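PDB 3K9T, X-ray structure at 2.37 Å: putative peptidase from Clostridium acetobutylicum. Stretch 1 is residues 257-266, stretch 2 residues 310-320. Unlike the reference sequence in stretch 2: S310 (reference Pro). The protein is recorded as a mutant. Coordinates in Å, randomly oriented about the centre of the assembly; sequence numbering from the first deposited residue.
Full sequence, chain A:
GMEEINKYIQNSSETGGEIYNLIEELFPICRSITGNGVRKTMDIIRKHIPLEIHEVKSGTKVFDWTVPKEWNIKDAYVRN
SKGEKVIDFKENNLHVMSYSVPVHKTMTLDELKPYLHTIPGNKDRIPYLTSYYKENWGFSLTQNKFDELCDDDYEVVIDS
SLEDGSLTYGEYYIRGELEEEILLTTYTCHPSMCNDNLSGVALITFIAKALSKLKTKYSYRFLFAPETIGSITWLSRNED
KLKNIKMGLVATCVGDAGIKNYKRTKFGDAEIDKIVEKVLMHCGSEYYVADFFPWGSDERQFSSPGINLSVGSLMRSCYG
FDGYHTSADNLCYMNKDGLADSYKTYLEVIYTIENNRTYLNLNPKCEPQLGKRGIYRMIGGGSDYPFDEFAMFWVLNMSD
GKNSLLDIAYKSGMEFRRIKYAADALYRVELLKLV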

# COMPACT_ATOMS: atom_id res chain seq x y z
N ALA A 257 8.13 25.19 21.75
CA ALA A 257 6.71 25.43 21.47
C ALA A 257 6.17 24.69 20.25
O ALA A 257 4.97 24.72 19.99
N GLY A 258 7.02 24.01 19.50
CA GLY A 258 6.57 23.33 18.27
C GLY A 258 5.80 22.04 18.42
O GLY A 258 5.56 21.57 19.52
N ILE A 259 5.43 21.45 17.29
CA ILE A 259 4.66 20.22 17.30
C ILE A 259 5.58 19.01 17.66
O ILE A 259 6.80 19.11 17.58
N LYS A 260 4.96 17.90 18.07
CA LYS A 260 5.70 16.65 18.36
C LYS A 260 6.15 15.96 17.07
O LYS A 260 5.49 16.04 16.04
N ASN A 261 7.32 15.35 17.15
CA ASN A 261 7.91 14.59 16.09
C ASN A 261 8.34 13.23 16.59
O ASN A 261 9.07 13.13 17.57
N TYR A 262 7.93 12.17 15.90
CA TYR A 262 8.38 10.81 16.22
C TYR A 262 9.24 10.21 15.14
O TYR A 262 8.82 10.08 13.99
N LYS A 263 10.46 9.83 15.51
CA LYS A 263 11.34 9.07 14.62
C LYS A 263 11.14 7.60 14.94
O LYS A 263 11.29 7.15 16.08
N ARG A 264 10.78 6.84 13.93
CA ARG A 264 10.59 5.43 14.11
C ARG A 264 11.86 4.62 14.32
O ARG A 264 12.96 5.01 13.93
N THR A 265 11.66 3.45 14.90
CA THR A 265 12.69 2.43 14.95
C THR A 265 13.07 2.03 13.54
O THR A 265 12.32 2.26 12.60
N LYS A 266 14.23 1.36 13.41
CA LYS A 266 14.69 0.91 12.11
C LYS A 266 13.67 -0.04 11.47
O LYS A 266 13.62 -0.13 10.27
N SER A 310 14.55 -2.19 19.29
CA SER A 310 13.54 -1.31 18.76
C SER A 310 13.51 -0.04 19.56
O SER A 310 12.80 0.06 20.55
N VAL A 311 14.27 0.93 19.12
CA VAL A 311 14.34 2.21 19.80
C VAL A 311 13.98 3.35 18.81
O VAL A 311 14.60 3.51 17.75
N GLY A 312 12.95 4.11 19.17
CA GLY A 312 12.62 5.33 18.43
C GLY A 312 12.99 6.57 19.24
O GLY A 312 13.72 6.47 20.20
N SER A 313 12.45 7.72 18.84
CA SER A 313 12.79 9.00 19.45
C SER A 313 11.59 9.91 19.34
O SER A 313 11.11 10.20 18.24
N LEU A 314 11.06 10.30 20.49
CA LEU A 314 9.88 11.15 20.56
C LEU A 314 10.34 12.53 21.04
O LEU A 314 10.83 12.69 22.17
N MSE A 315 10.18 13.50 20.15
CA MSE A 315 10.74 14.82 20.28
C MSE A 315 9.68 15.86 20.08
O MSE A 315 8.54 15.52 19.81
N ARG A 316 10.05 17.12 20.23
CA ARG A 316 9.23 18.22 19.72
C ARG A 316 9.96 18.67 18.46
O ARG A 316 10.05 17.88 17.53
N SER A 317 10.50 19.89 18.41
CA SER A 317 11.24 20.33 17.23
C SER A 317 12.56 19.59 17.27
O SER A 317 13.43 19.80 18.11
N CYS A 318 12.67 18.67 16.33
CA CYS A 318 13.83 17.86 16.19
C CYS A 318 15.15 18.66 15.97
O CYS A 318 15.13 19.75 15.42
N TYR A 319 16.27 18.12 16.46
CA TYR A 319 17.62 18.68 16.23
C TYR A 319 17.77 19.07 14.74
O TYR A 319 17.37 18.33 13.85
N GLY A 320 18.35 20.25 14.50
CA GLY A 320 18.33 20.85 13.18
C GLY A 320 17.47 22.10 13.21
O GLY A 320 17.55 22.93 12.33

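The most unusual feature of this contact is an arginine just past the end of one strand that reaches across to a glycine carbonyl in the loop that leads into the other. The CA-to-CB bond of R316 points away overall, yet chi1 m, chi2 t and chi3 p (86°) curl the chain round so that NE and NH2 both donate to G258 O, at 3.0 Å from R316 NE and 3.1 Å from R316 NH2. The carbonyl lies near the guanidinium plane, while K260 CG covers one face, 3.6 Å from R316 NH1. K260 (m, t, m, m) brings its own charge close, with K260 NZ 4.1 Å from R316 NH2; both groups are also hydrogen-bonded elsewhere in the structure. G258 has no side chain, and an ideal CB there would lie 2.4 Å from S317 OG, a clash.

Beyond this clamp the strands run antiparallel, with N261 paired to M315 and K263 to S313 through two backbone hydrogen bonds each. These four side chains share one face of the sheet. N261 (chi1 m) turns its amide along the partner strand, and N261 ND2 donates to R316 O at 2.7 Å, extending the ladder by a side-chain rung. M315, a selenomethionine (m, t, m), lays its methyl against the next lysine, M315 CE 4.2 Å from K263 CB. K263 is fully extended, all four chi angles t, which carries K263 NZ to 3.8 Å from Y319 OH; S313 CB lies 4.2 Å from K263 CB, S313 being t.

Y262 and L314 occupy the other face. Y262 (t) leans its ring along the partner strand, so that Y262 CD1 sits 4.3 Å from L314 CB and 3.4 Å from S313 O, with L314 CA at the ring edge. Its hydroxyl reaches G312, Y262 OH lying 3.9 Å from G312 CA. An ideal CB on G312 would come 2.4 Å from Y262 OH and 2.7 Å from K263 O, so the bare glycine leaves room for both.

Past the strand pairing, T265 (p) packs its methyl on the opposing backbone, T265 CG2 to V311 N 3.5 Å, and T265 CG2 reaches S310 CB at 4.0 Å; S310 differs from the reference sequence. Waters bridge both ends. Water 1 donates to I259 O and S317 OG, each 2.8 Å from its oxygen. Water 2 donates to R264 O at 2.8 Å and V311 O at 2.9 Å. The oxygen of water 3 accepts from K266 N at 3.0 Å and V311 N at 3.2 Å.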

# COMPACT_ATOMS: atom_id res chain seq x y z
CB ALA A 257 6.42 26.94 21.35
CB ILE A 259 3.91 19.98 15.93
CG1 ILE A 259 4.89 19.78 14.78
CG2 ILE A 259 2.91 21.14 15.59
CD1 ILE A 259 4.30 18.93 13.59
CB LYS A 260 4.84 15.68 19.19
CG LYS A 260 4.51 16.18 20.64
CD LYS A 260 3.57 15.25 21.38
CE LYS A 260 2.14 15.40 20.90
NZ LYS A 260 1.60 16.73 21.21
CB ASN A 261 9.15 15.31 15.57
CG ASN A 261 8.83 16.47 14.65
OD1 ASN A 261 8.68 16.27 13.46
ND2 ASN A 261 8.77 17.69 15.18
CB TYR A 262 7.19 9.87 16.43
CG TYR A 262 7.65 8.47 16.75
CD1 TYR A 262 8.41 8.20 17.90
CD2 TYR A 262 7.33 7.41 15.94
CE1 TYR A 262 8.82 6.90 18.22
CE2 TYR A 262 7.74 6.09 16.25
CZ TYR A 262 8.49 5.85 17.39
OH TYR A 262 8.89 4.55 17.67
CB LYS A 263 12.80 9.48 14.80
CG LYS A 263 13.82 8.66 14.02
CD LYS A 263 15.23 9.24 14.23
CE LYS A 263 16.33 8.42 13.55
NZ LYS A 263 17.65 9.11 13.64
CB ARG A 264 9.93 4.86 12.87
CG ARG A 264 8.55 5.35 12.69
CD ARG A 264 8.09 4.81 11.42
NE ARG A 264 6.66 4.94 11.31
CZ ARG A 264 6.04 5.19 10.16
NH1 ARG A 264 6.72 5.37 9.04
NH2 ARG A 264 4.73 5.27 10.15
CB THR A 265 12.18 1.15 15.67
OG1 THR A 265 11.25 0.42 14.83
CG2 THR A 265 11.55 1.52 17.00
CB LYS A 266 16.09 0.26 12.20
CG LYS A 266 16.10 -1.18 12.78
CD LYS A 266 17.49 -1.87 12.80
CE LYS A 266 17.80 -2.87 11.63
NZ LYS A 266 19.33 -3.07 11.54
CB SER A 310 12.14 -1.97 18.78
OG SER A 310 12.28 -3.29 18.37
CB VAL A 311 15.75 2.42 20.43
CG1 VAL A 311 15.87 3.82 21.06
CG2 VAL A 311 16.03 1.33 21.39
CB SER A 313 14.01 9.60 18.78
OG SER A 313 14.50 10.76 19.44
CB LEU A 314 8.80 10.53 21.45
CG LEU A 314 7.56 11.40 21.66
CD1 LEU A 314 6.91 11.75 20.33
CD2 LEU A 314 6.59 10.70 22.57
CB MSE A 315 11.78 14.99 19.17
CG MSE A 315 12.96 14.06 19.28
SE MSE A 315 14.23 14.19 17.86
CE MSE A 315 13.10 13.22 16.67
CB ARG A 316 8.98 19.33 20.76
CG ARG A 316 8.20 18.87 21.98
CD ARG A 316 7.55 20.02 22.76
NE ARG A 316 6.27 20.29 22.15
CZ ARG A 316 5.15 19.62 22.37
NH1 ARG A 316 5.10 18.64 23.27
NH2 ARG A 316 4.06 19.93 21.67
CB SER A 317 11.43 21.85 17.15
OG SER A 317 10.16 22.51 17.19
CB CYS A 318 13.54 16.89 15.02
SG CYS A 318 14.92 15.86 14.65
CB TYR A 319 18.74 17.72 16.69
CG TYR A 319 18.46 16.27 16.45
CD1 TYR A 319 18.51 15.72 15.17
CD2 TYR A 319 18.13 15.42 17.50
CE1 TYR A 319 18.22 14.37 14.95
CE2 TYR A 319 17.87 14.05 17.29
CZ TYR A 319 17.90 13.54 16.02
OH TYR A 319 17.61 12.20 15.82
O HOH W 1 8.36 20.76 15.96
O HOH W 2 14.90 5.69 15.84
O HOH W 3 15.39 0.86 16.10